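Side-chain contact in DUF724 domain-containing protein 6-like (Raphanus sativus, PDB 5ZWX), which binds histone H3 peptides bearing the H3K9me2 mark, probably through its Agenet domains, and probably links this mark to DNA methylation in heterochromatin: residues Phe59-Lys62 with Glu63-Arg67. Numbering follows the deposited sequence.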
loop_
_atom_site.group_PDB
_atom_site.type_symbol
_atom_site.label_atom_id
_atom_site.label_comp_id
_atom_site.label_asym_id
_atom_site.label_seq_id
_atom_site.Cartn_x
_atom_site.Cartn_y
_atom_site.Cartn_z
ATOM N N PHE A 59 -4.195 -12.579 6.395
ATOM C CA PHE A 59 -4.874 -13.339 7.440
ATOM C C PHE A 59 -3.852 -13.922 8.418
ATOM O O PHE A 59 -2.679 -14.100 8.071
ATOM C CB PHE A 59 -5.731 -14.453 6.804
ATOM C CG PHE A 59 -6.847 -13.923 5.955
ATOM C CD1 PHE A 59 -6.594 -13.405 4.688
ATOM C CD2 PHE A 59 -8.142 -13.895 6.436
ATOM C CE1 PHE A 59 -7.618 -12.878 3.924
ATOM C CE2 PHE A 59 -9.174 -13.375 5.669
ATOM C CZ PHE A 59 -8.911 -12.861 4.422
ATOM N N PHE A 60 -4.297 -14.207 9.637
ATOM C CA PHE A 60 -3.443 -14.834 10.644
ATOM C C PHE A 60 -3.055 -16.226 10.204
ATOM O O PHE A 60 -1.914 -16.652 10.372
ATOM C CB PHE A 60 -4.149 -14.901 12.004
ATOM C CG PHE A 60 -3.807 -13.758 12.920
ATOM C CD1 PHE A 60 -2.605 -13.742 13.614
ATOM C CD2 PHE A 60 -4.692 -12.696 13.094
ATOM C CE1 PHE A 60 -2.287 -12.680 14.462
ATOM C CE2 PHE A 60 -4.380 -11.633 13.940
ATOM C CZ PHE A 60 -3.179 -11.628 14.622
ATOM N N ASP A 61 -4.027 -16.902 9.601
ATOM C CA ASP A 61 -3.955 -18.312 9.240
ATOM C C ASP A 61 -4.183 -18.527 7.747
ATOM O O ASP A 61 -4.972 -17.814 7.132
ATOM C CB ASP A 61 -5.012 -19.078 10.028
ATOM C CG ASP A 61 -6.404 -18.485 9.840
ATOM O OD1 ASP A 61 -7.344 -19.230 9.501
ATOM O OD2 ASP A 61 -6.559 -17.256 10.014
ATOM N N LYS A 62 -3.548 -19.538 7.158
ATOM C CA LYS A 62 -3.701 -19.720 5.722
ATOM C C LYS A 62 -5.087 -20.258 5.352
ATOM O O LYS A 62 -5.485 -20.197 4.183
ATOM C CB LYS A 62 -2.605 -20.628 5.166
ATOM C CG LYS A 62 -2.166 -21.743 6.093
ATOM C CD LYS A 62 -1.487 -22.853 5.307
ATOM C CE LYS A 62 -1.161 -24.029 6.198
ATOM N NZ LYS A 62 -1.345 -25.321 5.486
ATOM N N GLU A 63 -5.843 -20.758 6.325
ATOM C CA GLU A 63 -7.199 -21.193 6.008
ATOM C C GLU A 63 -8.182 -20.017 6.050
ATOM O O GLU A 63 -9.348 -20.159 5.673
ATOM C CB GLU A 63 -7.655 -22.330 6.932
ATOM C CG GLU A 63 -6.537 -23.258 7.410
ATOM C CD GLU A 63 -5.846 -22.720 8.643
ATOM O OE1 GLU A 63 -6.307 -21.680 9.145
ATOM O OE2 GLU A 63 -4.851 -23.317 9.103
ATOM N N GLY A 64 -7.711 -18.852 6.493
ATOM C CA GLY A 64 -8.441 -17.615 6.278
ATOM C C GLY A 64 -9.593 -17.309 7.223
ATOM O O GLY A 64 -10.528 -16.587 6.858
ATOM N N ARG A 65 -9.524 -17.832 8.443
ATOM C CA ARG A 65 -10.577 -17.602 9.426
ATOM C C ARG A 65 -10.551 -16.182 10.015
ATOM O O ARG A 65 -11.606 -15.585 10.235
ATOM C CB ARG A 65 -10.490 -18.645 10.548
ATOM C CG ARG A 65 -10.673 -20.091 10.069
ATOM C CD ARG A 65 -10.039 -21.101 11.030
ATOM N NE ARG A 65 -8.598 -21.253 10.821
ATOM C CZ ARG A 65 -7.740 -21.619 11.772
ATOM N NH1 ARG A 65 -8.176 -21.864 13.000
ATOM N NH2 ARG A 65 -6.446 -21.728 11.501
ATOM N N LYS A 66 -9.356 -15.639 10.249
ATOM C CA LYS A 66 -9.211 -14.342 10.922
ATOM C C LYS A 66 -8.287 -13.381 10.172
ATOM O O LYS A 66 -7.120 -13.691 9.936
ATOM C CB LYS A 66 -8.679 -14.545 12.348
ATOM C CG LYS A 66 -7.894 -15.844 12.550
ATOM C CD LYS A 66 -7.265 -15.926 13.939
ATOM C CE LYS A 66 -6.318 -17.121 14.054
ATOM N NZ LYS A 66 -7.039 -18.385 14.371
ATOM N N ARG A 67 -8.799 -12.212 9.802
ATOM C CA ARG A 67 -7.947 -11.216 9.170
ATOM C C ARG A 67 -6.853 -10.790 10.137
ATOM O O ARG A 67 -7.076 -10.708 11.344
ATOM C CB ARG A 67 -8.763 -10.017 8.702
ATOM C CG ARG A 67 -9.662 -10.352 7.541
ATOM C CD ARG A 67 -10.350 -9.134 6.969
ATOM N NE ARG A 67 -11.079 -9.482 5.755
ATOM C CZ ARG A 67 -11.838 -8.642 5.061
ATOM N NH1 ARG A 67 -11.981 -7.381 5.457
ATOM N NH2 ARG A 67 -12.458 -9.069 3.968
#
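Asp61 OD1 accepts two N-H groups of Arg65: the backbone N at 2.8 Å, nearly straight and on the syn side, and NE in a salt bridge whose hydrogen bond is weak (119°). The carboxylate and guanidinium planes stand almost perpendicular, so they do not form the coplanar, two-pronged pair; NE meets OD1 obliquely. The other oxygen, OD2, takes the backbone N of Lys66 on its syn lone pair at 3.2 Å. With CG lodged between the backbone N and the carbonyl carbon (chi1 54°), the carboxylate turns back over the type I turn Asp61-Gly64, which closes through Gly64 N to Asp61 O at 3.0 Å. Replacing this aspartate by an alanine would probably leave the amides of Arg65 and Lys66 without their carboxylate acceptors and the Arg65 guanidinium with one partner fewer. At the base, Phe60 N bonds to Lys66 O (2.9 Å), and the Phe59 ring packs along Arg67, Phe59 CE2 lying 3.6 Å from Arg67 CG. Phe59 and Lys62 make backbone hydrogen bonds with the bound peptide. In this peptide-contacting loop Glu63 completes a salt-bridge network: its OE1 lies 2.7 Å from Asp61 OD1, so the two acids share one arginine and probably a proton.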